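Local coordinates for subtilisin-like protein (Prochloron didemni, PDB 3ZXY), which probably cleaves peptide bonds as a subtilisin-like serine endopeptidase, this chain being the protease domain of the longer PatA protein, at residues H107-S112 against N136-V141; A144-C149 against S208-A213; D150-P155 against S181-Q186; S177-T182 against A259-A264. The protein carries 1 engineered substitution. All coordinates share one frame; numbering follows the deposited sequence.

Interaction 1 of 4, residues H107-S112 against N136-V141; sequences HIINIS and NNVLLV
Ile108, Ile109 and Asn110 pair in parallel with Leu139, Leu140 and Val141, neighbouring strands in the middle of the seven-stranded parallel sheet of the subtilisin fold. Helix 124-135 lies between them in the chain, which makes this a beta-alpha-beta crossover. Asn137, with positive phi, closes that helix in a Schellman motif. Four backbone hydrogen bonds link the strands in turn. Leu139 N gives to His107 O, and Ile109 N gives to Leu139 O at 2.8 Å. Val141 N then gives to Ile109 O at 2.9 Å. Ile111 N gives to Val141 O at 2.8 Å, almost straight at 177°.

Both faces of this strand pair are covered by helices. On the face turned to helix 210-230, Ile108 and Val141 lie side by side, their CG2 methyls 4.1 Å apart. Asn110 is on that face too, with its OD1 bonded to Ser218 of the helix. Its ND2 gives a bond to Ser112 OG at 3.0 Å. The other face meets helix 91-103. There Ile109 CD1 lies 3.7 Å from Val138 CG1. The long branch of Ile111 is anti to its carbonyl carbon (chi1 -56°), and its CD1 rests 3.7 Å from Leu140 CD2.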
loop_
_atom_site.group_PDB
_atom_site.type_symbol
_atom_site.label_atom_id
_atom_site.label_comp_id
_atom_site.label_asym_id
_atom_site.label_seq_id
_atom_site.Cartn_x
_atom_site.Cartn_y
_atom_site.Cartn_z
ATOM N N HIS A 107 4.192 -10.227 4.130
ATOM C CA HIS A 107 4.570 -10.386 2.718
ATOM C C HIS A 107 4.595 -9.055 2.002
ATOM O O HIS A 107 5.390 -8.847 1.086
ATOM C CB HIS A 107 3.579 -11.291 1.990
ATOM C CG HIS A 107 3.592 -12.696 2.469
ATOM N ND1 HIS A 107 2.704 -13.164 3.362
ATOM C CD2 HIS A 107 4.416 -13.757 2.135
ATOM C CE1 HIS A 107 2.962 -14.448 3.616
ATOM N NE2 HIS A 107 4.011 -14.825 2.860
ATOM N N ILE A 108 3.682 -8.166 2.394
ATOM C CA ILE A 108 3.501 -6.853 1.795
ATOM C C ILE A 108 3.424 -5.856 2.937
ATOM O O ILE A 108 2.804 -6.140 3.969
ATOM C CB ILE A 108 2.197 -6.780 0.963
ATOM C CG1 ILE A 108 2.290 -7.675 -0.264
ATOM C CG2 ILE A 108 1.867 -5.338 0.545
ATOM C CD1 ILE A 108 0.930 -8.083 -0.788
ATOM N N ILE A 109 4.097 -4.722 2.757
ATOM C CA ILE A 109 4.068 -3.605 3.714
ATOM C C ILE A 109 3.548 -2.387 2.954
ATOM O O ILE A 109 4.185 -1.908 2.023
ATOM C CB ILE A 109 5.468 -3.343 4.311
ATOM C CG1 ILE A 109 5.938 -4.563 5.102
ATOM C CG2 ILE A 109 5.456 -2.104 5.221
ATOM C CD1 ILE A 109 7.355 -4.452 5.644
ATOM N N ASN A 110 2.367 -1.925 3.338
ATOM C CA ASN A 110 1.760 -0.722 2.742
ATOM C C ASN A 110 2.203 0.494 3.533
ATOM O O ASN A 110 1.953 0.574 4.735
ATOM C CB ASN A 110 0.232 -0.846 2.794
ATOM C CG ASN A 110 -0.493 0.306 2.113
ATOM O OD1 ASN A 110 -0.918 0.176 0.963
ATOM N ND2 ASN A 110 -0.616 1.457 2.795
ATOM N N ILE A 111 2.851 1.440 2.861
ATOM C CA ILE A 111 3.224 2.718 3.503
ATOM C C ILE A 111 2.642 3.863 2.675
ATOM O O ILE A 111 3.232 4.319 1.692
ATOM C CB ILE A 111 4.743 2.871 3.635
ATOM C CG1 ILE A 111 5.340 1.692 4.407
ATOM C CG2 ILE A 111 5.091 4.197 4.312
ATOM C CD1 ILE A 111 6.835 1.787 4.635
ATOM N N SER A 112 1.474 4.316 3.094
ATOM C CA SER A 112 0.785 5.428 2.453
ATOM C C SER A 112 1.309 6.723 3.029
ATOM O O SER A 112 0.565 7.496 3.644
ATOM C CB SER A 112 -0.712 5.335 2.683
ATOM O OG SER A 112 -1.266 4.262 1.930
ATOM N N ASN A 136 14.630 -10.228 2.489
ATOM C CA ASN A 136 13.629 -11.197 2.954
ATOM C C ASN A 136 12.452 -11.401 1.994
ATOM O O ASN A 136 11.485 -12.099 2.328
ATOM C CB ASN A 136 13.090 -10.773 4.320
ATOM C CG ASN A 136 14.053 -11.100 5.446
ATOM O OD1 ASN A 136 14.023 -12.200 6.015
ATOM N ND2 ASN A 136 14.945 -10.178 5.735
ATOM N N ASN A 137 12.552 -10.806 0.810
ATOM C CA ASN A 137 11.473 -10.853 -0.182
ATOM C C ASN A 137 10.106 -10.417 0.375
ATOM O O ASN A 137 9.103 -11.139 0.293
ATOM C CB ASN A 137 11.398 -12.235 -0.828
ATOM C CG ASN A 137 10.609 -12.238 -2.124
ATOM O OD1 ASN A 137 10.212 -11.183 -2.634
ATOM N ND2 ASN A 137 10.371 -13.429 -2.653
ATOM N N VAL A 138 10.099 -9.221 0.948
ATOM C CA VAL A 138 8.899 -8.570 1.456
ATOM C C VAL A 138 8.695 -7.354 0.566
ATOM O O VAL A 138 9.629 -6.574 0.383
ATOM C CB VAL A 138 9.097 -8.129 2.921
ATOM C CG1 VAL A 138 7.904 -7.319 3.425
ATOM C CG2 VAL A 138 9.376 -9.336 3.813
ATOM N N LEU A 139 7.514 -7.179 -0.003
ATOM C CA LEU A 139 7.282 -6.061 -0.922
ATOM C C LEU A 139 6.760 -4.827 -0.200
ATOM O O LEU A 139 5.705 -4.875 0.436
ATOM C CB LEU A 139 6.271 -6.469 -1.989
ATOM C CG LEU A 139 5.812 -5.382 -2.950
ATOM C CD1 LEU A 139 6.992 -4.835 -3.744
ATOM C CD2 LEU A 139 4.741 -5.930 -3.889
ATOM N N LEU A 140 7.502 -3.728 -0.301
ATOM C CA LEU A 140 7.064 -2.444 0.220
ATOM C C LEU A 140 6.331 -1.721 -0.913
ATOM O O LEU A 140 6.874 -1.592 -2.008
ATOM C CB LEU A 140 8.285 -1.637 0.693
ATOM C CG LEU A 140 8.042 -0.572 1.762
ATOM C CD1 LEU A 140 9.346 -0.104 2.407
ATOM C CD2 LEU A 140 7.280 0.578 1.152
ATOM N N VAL A 141 5.099 -1.291 -0.641
ATOM C CA VAL A 141 4.271 -0.557 -1.602
ATOM C C VAL A 141 4.072 0.819 -0.955
ATOM O O VAL A 141 3.551 0.904 0.169
ATOM C CB VAL A 141 2.912 -1.242 -1.850
ATOM C CG1 VAL A 141 2.127 -0.480 -2.905
ATOM C CG2 VAL A 141 3.102 -2.702 -2.289
#

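Interaction 2 of 4, residues A144-C149 against S208-A213. Engineered in segment 208-213: Ala211 (natural residue Ser).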
loop_
_atom_site.group_PDB
_atom_site.type_symbol
_atom_site.label_atom_id
_atom_site.label_comp_id
_atom_site.label_asym_id
_atom_site.label_seq_id
_atom_site.Cartn_x
_atom_site.Cartn_y
_atom_site.Cartn_z
ATOM N N ALA A 144 3.600 7.706 -3.860
ATOM C CA ALA A 144 4.495 8.583 -4.621
ATOM C C ALA A 144 4.554 10.005 -4.076
ATOM O O ALA A 144 5.546 10.711 -4.296
ATOM C CB ALA A 144 4.055 8.627 -6.091
ATOM N N GLY A 145 3.485 10.436 -3.403
ATOM C CA GLY A 145 3.331 11.823 -2.971
ATOM C C GLY A 145 2.499 12.639 -3.934
ATOM O O GLY A 145 2.454 12.348 -5.131
ATOM N N ASN A 146 1.886 13.705 -3.422
ATOM C CA ASN A 146 0.879 14.475 -4.160
ATOM C C ASN A 146 1.369 15.813 -4.693
ATOM O O ASN A 146 0.578 16.601 -5.215
ATOM C CB ASN A 146 -0.338 14.749 -3.286
ATOM C CG ASN A 146 -1.022 13.510 -2.769
ATOM O OD1 ASN A 146 -0.806 12.401 -3.269
ATOM N ND2 ASN A 146 -1.886 13.698 -1.764
ATOM N N ASN A 147 2.662 16.109 -4.564
ATOM C CA ASN A 147 3.141 17.448 -4.909
ATOM C C ASN A 147 2.888 17.801 -6.381
ATOM O O ASN A 147 2.674 18.968 -6.734
ATOM C CB ASN A 147 4.637 17.623 -4.569
ATOM C CG ASN A 147 4.993 17.119 -3.176
ATOM O OD1 ASN A 147 5.006 15.901 -2.925
ATOM N ND2 ASN A 147 5.271 18.061 -2.259
ATOM N N GLY A 148 2.968 16.790 -7.237
ATOM C CA GLY A 148 2.782 16.987 -8.668
ATOM C C GLY A 148 4.037 17.387 -9.402
ATOM O O GLY A 148 3.966 17.873 -10.533
ATOM N N CYS A 149 5.184 17.149 -8.778
ATOM C CA CYS A 149 6.472 17.573 -9.313
ATOM C C CYS A 149 7.274 16.417 -9.861
ATOM O O CYS A 149 6.984 15.254 -9.597
ATOM C CB CYS A 149 7.344 18.284 -8.258
ATOM S SG CYS A 149 7.484 17.728 -6.543
ATOM N N SER A 208 -9.055 11.551 -1.760
ATOM C CA SER A 208 -8.200 11.525 -2.935
ATOM C C SER A 208 -6.752 11.698 -2.541
ATOM O O SER A 208 -6.430 12.393 -1.563
ATOM C CB SER A 208 -8.590 12.611 -3.927
ATOM O OG SER A 208 -9.979 12.532 -4.274
ATOM N N GLY A 209 -5.884 11.048 -3.303
ATOM C CA GLY A 209 -4.450 11.188 -3.087
ATOM C C GLY A 209 -3.710 9.897 -3.312
ATOM O O GLY A 209 -4.297 8.812 -3.359
ATOM N N THR A 210 -2.388 9.997 -3.428
ATOM C CA THR A 210 -1.577 8.804 -3.595
ATOM C C THR A 210 -1.648 7.870 -2.386
ATOM O O THR A 210 -1.436 6.673 -2.541
ATOM C CB THR A 210 -0.102 9.120 -3.944
ATOM O OG1 THR A 210 0.538 9.836 -2.879
ATOM C CG2 THR A 210 -0.005 9.932 -5.242
ATOM N N ALA A 211 -1.958 8.410 -1.199
ATOM C CA ALA A 211 -2.134 7.566 -0.012
ATOM C C ALA A 211 -3.253 6.550 -0.147
ATOM O O ALA A 211 -3.252 5.542 0.556
ATOM C CB ALA A 211 -2.396 8.419 1.217
ATOM N N PHE A 212 -4.225 6.826 -1.003
ATOM C CA PHE A 212 -5.401 5.971 -1.155
ATOM C C PHE A 212 -5.291 5.062 -2.371
ATOM O O PHE A 212 -5.851 3.957 -2.392
ATOM C CB PHE A 212 -6.664 6.831 -1.096
ATOM C CG PHE A 212 -6.632 7.749 0.072
ATOM C CD1 PHE A 212 -6.660 7.233 1.354
ATOM C CD2 PHE A 212 -6.396 9.091 -0.097
ATOM C CE1 PHE A 212 -6.548 8.058 2.454
ATOM C CE2 PHE A 212 -6.272 9.926 0.993
ATOM C CZ PHE A 212 -6.366 9.411 2.273
ATOM N N ALA A 213 -4.504 5.483 -3.347
ATOM C CA ALA A 213 -4.121 4.614 -4.479
ATOM C C ALA A 213 -3.210 3.481 -4.017
ATOM O O ALA A 213 -3.304 2.351 -4.494
ATOM C CB ALA A 213 -3.413 5.453 -5.552
HETATM O O HOH W 1 -2.150 11.154 -0.334
#
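The Asn146 side chain reaches across to Thr210 at the start of helix 210-230. By sequence and geometry it is probably the oxyanion-hole asparagine of the subtilase family. Its CB carries CG anti to the carbonyl carbon (chi1 -59°), which turns the amide toward the helix. CG itself has Thr210 N as its nearest neighbour across the contact, at 3.8 Å.

The amide then splits its work. OD1 accepts two bonds from one residue. The backbone Thr210 N lies 2.9 Å from Asn146 OD1, with an angle of 168° at the hydrogen. The hydroxyl Thr210 OG1 also gives to Asn146 OD1 at 2.9 Å, tilted from the carbonyl plane. This double grip fixes which way the amide is turned and leads its NH2 group past Gly209 CA. Gly209 is the N-cap of the helix.

Thr210 OG1 in turn accepts from Gly145 N at 3.1 Å, a bent bond of 137°. The hydroxyl therefore ties backbone and side chain of 144-149 together. Thr210 CG2 lies 3.4 Å from Gly145 O.

Ala211 is engineered in place of the serine predicted for the charge relay. Its backbone N points to the probable oxyanion site. A water sits there, 2.9 Å from Ala211 N and 2.9 Å from Asn146 ND2, accepting from both.

Interaction 3 of 4, residues D150-P155 against S181-Q186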
loop_
_atom_site.group_PDB
_atom_site.type_symbol
_atom_site.label_atom_id
_atom_site.label_comp_id
_atom_site.label_asym_id
_atom_site.label_seq_id
_atom_site.Cartn_x
_atom_site.Cartn_y
_atom_site.Cartn_z
ATOM N N ASP A 150 8.300 16.791 -10.612
ATOM C CA ASP A 150 9.324 15.876 -11.094
ATOM C C ASP A 150 10.244 15.658 -9.897
ATOM O O ASP A 150 11.352 16.198 -9.832
ATOM C CB ASP A 150 10.045 16.543 -12.270
ATOM C CG ASP A 150 11.157 15.703 -12.852
ATOM O OD1 ASP A 150 11.220 14.496 -12.513
ATOM O OD2 ASP A 150 11.950 16.254 -13.632
ATOM N N CYS A 151 9.719 14.923 -8.933
ATOM C CA CYS A 151 10.357 14.740 -7.648
ATOM C C CYS A 151 9.981 13.411 -7.057
ATOM O O CYS A 151 9.125 12.681 -7.565
ATOM C CB CYS A 151 9.917 15.832 -6.679
ATOM S SG CYS A 151 8.143 15.759 -6.319
ATOM N N LEU A 152 10.646 13.107 -5.949
ATOM C CA LEU A 152 10.565 11.791 -5.322
ATOM C C LEU A 152 10.348 11.879 -3.817
ATOM O O LEU A 152 11.000 12.707 -3.154
ATOM C CB LEU A 152 11.890 11.066 -5.564
ATOM C CG LEU A 152 12.339 10.842 -7.009
ATOM C CD1 LEU A 152 13.797 10.382 -7.084
ATOM C CD2 LEU A 152 11.393 9.857 -7.692
ATOM N N HIS A 153 9.511 10.993 -3.291
ATOM C CA HIS A 153 9.399 10.741 -1.858
ATOM C C HIS A 153 10.134 9.449 -1.553
ATOM O O HIS A 153 10.242 8.563 -2.402
ATOM C CB HIS A 153 7.943 10.557 -1.425
ATOM C CG HIS A 153 7.161 11.839 -1.278
ATOM N ND1 HIS A 153 6.125 11.954 -0.414
ATOM C CD2 HIS A 153 7.278 13.055 -1.919
ATOM C CE1 HIS A 153 5.596 13.184 -0.519
ATOM N NE2 HIS A 153 6.320 13.878 -1.404
ATOM N N VAL A 154 10.623 9.357 -0.325
ATOM C CA VAL A 154 11.065 8.109 0.266
ATOM C C VAL A 154 10.036 7.695 1.316
ATOM O O VAL A 154 9.479 8.543 2.034
ATOM C CB VAL A 154 12.494 8.223 0.848
ATOM C CG1 VAL A 154 13.492 8.496 -0.271
ATOM C CG2 VAL A 154 12.601 9.287 1.947
ATOM N N PRO A 155 9.773 6.392 1.433
ATOM C CA PRO A 155 10.468 5.262 0.802
ATOM C C PRO A 155 10.094 4.896 -0.630
ATOM O O PRO A 155 10.702 3.980 -1.187
ATOM C CB PRO A 155 10.128 4.107 1.739
ATOM C CG PRO A 155 8.791 4.435 2.265
ATOM C CD PRO A 155 8.822 5.924 2.461
ATOM N N SER A 181 12.082 10.736 -11.663
ATOM C CA SER A 181 12.662 9.747 -12.617
ATOM C C SER A 181 12.565 8.310 -12.141
ATOM O O SER A 181 12.263 7.426 -12.918
ATOM C CB SER A 181 14.110 10.061 -12.958
ATOM O OG SER A 181 14.901 10.079 -11.792
ATOM N N THR A 182 12.819 8.070 -10.862
ATOM C CA THR A 182 12.835 6.696 -10.352
ATOM C C THR A 182 11.488 6.034 -10.469
ATOM O O THR A 182 11.400 4.811 -10.624
ATOM C CB THR A 182 13.327 6.686 -8.898
ATOM O OG1 THR A 182 14.596 7.344 -8.870
ATOM C CG2 THR A 182 13.435 5.220 -8.327
ATOM N N TYR A 183 10.432 6.834 -10.432
ATOM C CA TYR A 183 9.083 6.305 -10.575
ATOM C C TYR A 183 8.783 5.821 -11.993
ATOM O O TYR A 183 7.838 5.062 -12.176
ATOM C CB TYR A 183 8.076 7.364 -10.214
ATOM C CG TYR A 183 8.068 7.872 -8.788
ATOM C CD1 TYR A 183 8.641 7.159 -7.738
ATOM C CD2 TYR A 183 7.434 9.059 -8.482
ATOM C CE1 TYR A 183 8.577 7.629 -6.449
ATOM C CE2 TYR A 183 7.369 9.545 -7.192
ATOM C CZ TYR A 183 7.932 8.826 -6.168
ATOM O OH TYR A 183 7.843 9.290 -4.860
ATOM N N GLU A 184 9.537 6.249 -12.994
ATOM C CA GLU A 184 9.332 5.735 -14.349
ATOM C C GLU A 184 9.703 4.260 -14.400
ATOM O O GLU A 184 9.206 3.525 -15.268
ATOM C CB GLU A 184 10.163 6.539 -15.342
ATOM C CG GLU A 184 9.786 6.393 -16.809
ATOM C CD GLU A 184 10.707 7.219 -17.708
ATOM O OE1 GLU A 184 10.846 8.452 -17.466
ATOM O OE2 GLU A 184 11.282 6.646 -18.670
ATOM N N GLN A 185 10.588 3.827 -13.505
ATOM C CA GLN A 185 11.039 2.435 -13.483
ATOM C C GLN A 185 10.262 1.592 -12.495
ATOM O O GLN A 185 10.070 0.396 -12.727
ATOM C CB GLN A 185 12.535 2.318 -13.147
ATOM C CG GLN A 185 13.450 2.769 -14.276
ATOM C CD GLN A 185 13.737 4.265 -14.265
ATOM O OE1 GLN A 185 14.186 4.821 -13.252
ATOM N NE2 GLN A 185 13.539 4.914 -15.414
ATOM N N GLN A 186 9.859 2.181 -11.369
ATOM C CA GLN A 186 9.247 1.387 -10.305
ATOM C C GLN A 186 7.918 1.905 -9.793
ATOM O O GLN A 186 7.439 1.459 -8.741
ATOM C CB GLN A 186 10.234 1.166 -9.159
ATOM C CG GLN A 186 10.560 2.389 -8.320
ATOM C CD GLN A 186 11.666 2.112 -7.319
ATOM O OE1 GLN A 186 12.678 1.495 -7.671
ATOM N NE2 GLN A 186 11.497 2.579 -6.095
HETATM O O HOH W 2 13.253 13.268 -11.431
#
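Tyr183 OH is held from two segments. His153 N gives it a nearly straight hydrogen bond, 2.9 Å from His153 N to Tyr183 OH with 171° at the hydrogen. The same hydroxyl is bonded to the carbonyl oxygen of Ala144. The two bonds fix the tip of the tyrosine between strand 152-154 and the loop that begins at Ala144. The imidazole of His153 is engaged elsewhere, through NE2 to Asn147 OD1.

Leu152 covers the tyrosine ring. Its CG is anti to the carbonyl carbon (chi1 -58°), and this sets CD2 over the ring centre. Leu152 CD2 lies 3.7 Å from the Tyr183 centroid and 7° off the ring normal, a clear CH-pi contact. The other branch turns to the next residue back, with Leu152 CD1 3.6 Å from Thr182 OG1. Cys151 O comes within 3.6 Å of Tyr183 CE2.

In the subtilase fold this joins strand 152-154 to helix 181-186. The strand pairs antiparallel with strand 115-117, away from the main sheet, and runs into a cis peptide bond before Pro155. The helix leads into strand 187-191, an edge strand of the main parallel sheet. The strand and helix axes approach to 9.2 Å.

At the exposed end the link is indirect. Asp150 OD1 and Ser181 N are too far apart to bond, and one water bridges them. It gives to Asp150 OD1 at 2.6 Å and accepts from Ser181 N at 2.8 Å.

Interaction 4 of 4, residues S177-T182 against A259-A264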
loop_
_atom_site.group_PDB
_atom_site.type_symbol
_atom_site.label_atom_id
_atom_site.label_comp_id
_atom_site.label_asym_id
_atom_site.label_seq_id
_atom_site.Cartn_x
_atom_site.Cartn_y
_atom_site.Cartn_z
ATOM N N SER A 177 0.204 14.372 -8.259
ATOM C CA SER A 177 0.828 13.069 -8.128
ATOM C C SER A 177 2.247 13.187 -8.677
ATOM O O SER A 177 2.454 13.697 -9.781
ATOM C CB SER A 177 0.004 12.009 -8.884
ATOM O OG SER A 177 0.451 10.690 -8.556
ATOM N N ASN A 178 3.242 12.757 -7.911
ATOM C CA ASN A 178 4.648 12.965 -8.282
ATOM C C ASN A 178 5.143 12.025 -9.363
ATOM O O ASN A 178 4.694 10.888 -9.448
ATOM C CB ASN A 178 5.543 12.830 -7.054
ATOM C CG ASN A 178 5.352 13.955 -6.071
ATOM O OD1 ASN A 178 5.038 15.067 -6.464
ATOM N ND2 ASN A 178 5.560 13.682 -4.783
ATOM N N TRP A 179 6.118 12.483 -10.139
ATOM C CA TRP A 179 6.562 11.760 -11.335
ATOM C C TRP A 179 8.062 11.849 -11.556
ATOM O O TRP A 179 8.544 11.851 -12.676
ATOM C CB TRP A 179 5.766 12.262 -12.545
ATOM C CG TRP A 179 5.758 13.755 -12.714
ATOM C CD1 TRP A 179 4.969 14.683 -12.035
ATOM C CD2 TRP A 179 6.557 14.554 -13.645
ATOM N NE1 TRP A 179 5.231 15.949 -12.471
ATOM C CE2 TRP A 179 6.169 15.942 -13.439
ATOM C CE3 TRP A 179 7.522 14.265 -14.609
ATOM C CZ2 TRP A 179 6.744 16.975 -14.159
ATOM C CZ3 TRP A 179 8.078 15.308 -15.333
ATOM C CH2 TRP A 179 7.687 16.643 -15.124
ATOM N N GLY A 180 8.817 11.862 -10.463
ATOM C CA GLY A 180 10.272 11.870 -10.542
ATOM C C GLY A 180 10.832 10.646 -11.253
ATOM O O GLY A 180 10.141 9.634 -11.398
ATOM N N SER A 181 12.082 10.736 -11.663
ATOM C CA SER A 181 12.662 9.747 -12.617
ATOM C C SER A 181 12.565 8.310 -12.141
ATOM O O SER A 181 12.263 7.426 -12.918
ATOM C CB SER A 181 14.110 10.061 -12.958
ATOM O OG SER A 181 14.901 10.079 -11.792
ATOM N N THR A 182 12.819 8.070 -10.862
ATOM C CA THR A 182 12.835 6.696 -10.352
ATOM C C THR A 182 11.488 6.034 -10.469
ATOM O O THR A 182 11.400 4.811 -10.624
ATOM C CB THR A 182 13.327 6.686 -8.898
ATOM O OG1 THR A 182 14.596 7.344 -8.870
ATOM C CG2 THR A 182 13.435 5.220 -8.327
ATOM N N ALA A 259 3.367 9.895 -21.777
ATOM C CA ALA A 259 4.674 10.458 -21.447
ATOM C C ALA A 259 5.008 10.209 -19.967
ATOM O O ALA A 259 4.517 9.246 -19.372
ATOM C CB ALA A 259 4.722 11.950 -21.794
ATOM N N ARG A 260 5.826 11.084 -19.380
ATOM C CA ARG A 260 6.461 10.833 -18.068
ATOM C C ARG A 260 5.552 10.661 -16.860
ATOM O O ARG A 260 5.887 9.936 -15.891
ATOM C CB ARG A 260 7.436 11.961 -17.775
ATOM C CG ARG A 260 8.673 11.824 -18.607
ATOM C CD ARG A 260 9.423 13.118 -18.706
ATOM N NE ARG A 260 10.243 13.087 -19.895
ATOM C CZ ARG A 260 9.912 13.616 -21.067
ATOM N NH1 ARG A 260 8.760 14.271 -21.232
ATOM N NH2 ARG A 260 10.754 13.510 -22.077
ATOM N N ARG A 261 4.402 11.311 -16.898
ATOM C CA ARG A 261 3.511 11.264 -15.764
ATOM C C ARG A 261 2.688 9.967 -15.743
ATOM O O ARG A 261 1.949 9.724 -14.826
ATOM C CB ARG A 261 2.669 12.536 -15.734
ATOM C CG ARG A 261 3.565 13.765 -15.814
ATOM C CD ARG A 261 2.864 15.010 -15.340
ATOM N NE ARG A 261 1.546 15.129 -15.935
ATOM C CZ ARG A 261 1.324 15.576 -17.160
ATOM N NH1 ARG A 261 2.339 15.948 -17.934
ATOM N NH2 ARG A 261 0.082 15.650 -17.612
ATOM N N CYS A 262 2.890 9.105 -16.744
ATOM C CA CYS A 262 2.294 7.770 -16.723
ATOM C C CYS A 262 3.096 6.769 -15.840
ATOM O O CYS A 262 2.621 5.681 -15.550
ATOM C CB CYS A 262 2.182 7.246 -18.149
ATOM S SG CYS A 262 0.943 5.952 -18.330
ATOM N N LEU A 263 4.299 7.167 -15.426
ATOM C CA LEU A 263 5.201 6.314 -14.650
ATOM C C LEU A 263 5.497 5.071 -15.477
ATOM O O LEU A 263 5.684 5.199 -16.702
ATOM C CB LEU A 263 4.646 6.010 -13.268
ATOM C CG LEU A 263 4.114 7.223 -12.478
ATOM C CD1 LEU A 263 3.738 6.784 -11.074
ATOM C CD2 LEU A 263 5.110 8.387 -12.446
ATOM N N ALA A 264 5.560 3.889 -14.864
ATOM C CA ALA A 264 5.732 2.679 -15.658
ATOM C C ALA A 264 4.452 2.283 -16.371
ATOM O O ALA A 264 4.477 1.400 -17.245
ATOM C CB ALA A 264 6.230 1.539 -14.790
#
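Trp179 packs its indole against the 3-10 turn 260-262, joining two loops of the subtilase domain. One loop leads into helix 181-186. The other lies between helices 237-247 and 269-278 and is tied by the disulfide from Cys262 to Cys251.

The main contact is CH-pi. In the conformer described, one of two for Arg261, the aliphatic chain of the arginine lies along the indole and points the same way. Arg261 CD is 3.8 Å from the centroid of the five-membered ring and 7° off its normal. Arg261 CG lies over the same face, 3.8 Å from Trp179 CD2. The charged end does not stack, since the guanidinium plane stands 74° from the indole. All this holds for that conformer and is less certain for the residue as a whole. The Trp179 CG is placed between the backbone N and the carbonyl carbon (chi1 51°), which turns the ring to the arginine.

Apolar contacts add to this at the benzo ring and at the base of the side chain. Arg260 CB lies 3.9 Å from Trp179 CE3, and its extended chain then leads away. Leu263 CD2 packs at the root of the side chain, 3.8 Å from Trp179 CA and 3.9 Å from Trp179 CB.

Polar bonds do not cross between the segments. Trp179 NE1 is bonded to Gly148 O. The Asn178 amide also faces the loop 144-149, with ND2 to Asn147 OD1 and Ala144 O and OD1 to Cys149 N. The turn holds itself, with Cys262 N giving to Ala259 O at 3.1 Å and Leu263 N giving to Arg260 O at 3.2 Å.

Interaction 2 holds Ala211, engineered in place of the predicted charge-relay serine. Interaction 1 touches it: Ser112 OG lies 2.7 Å from Ala211 O, and the side chain of Asn110 is about 5 Å from that of Asp16, the predicted charge-relay aspartate. Interactions 3 and 4 lie farther out and share Ser181 and Thr182, with centres 7 Å apart. Both reach the 144-149 loop, which carries the probable oxyanion-hole asparagine. Tyr183 OH is 2.8 Å from Ala144 O, and Asn178 N is 2.9 Å from Gly145 O. Cys151 O also lies 3.0 Å from Gly180 N. Interactions 1 and 4 do not touch, their nearest atoms being about 11 Å apart.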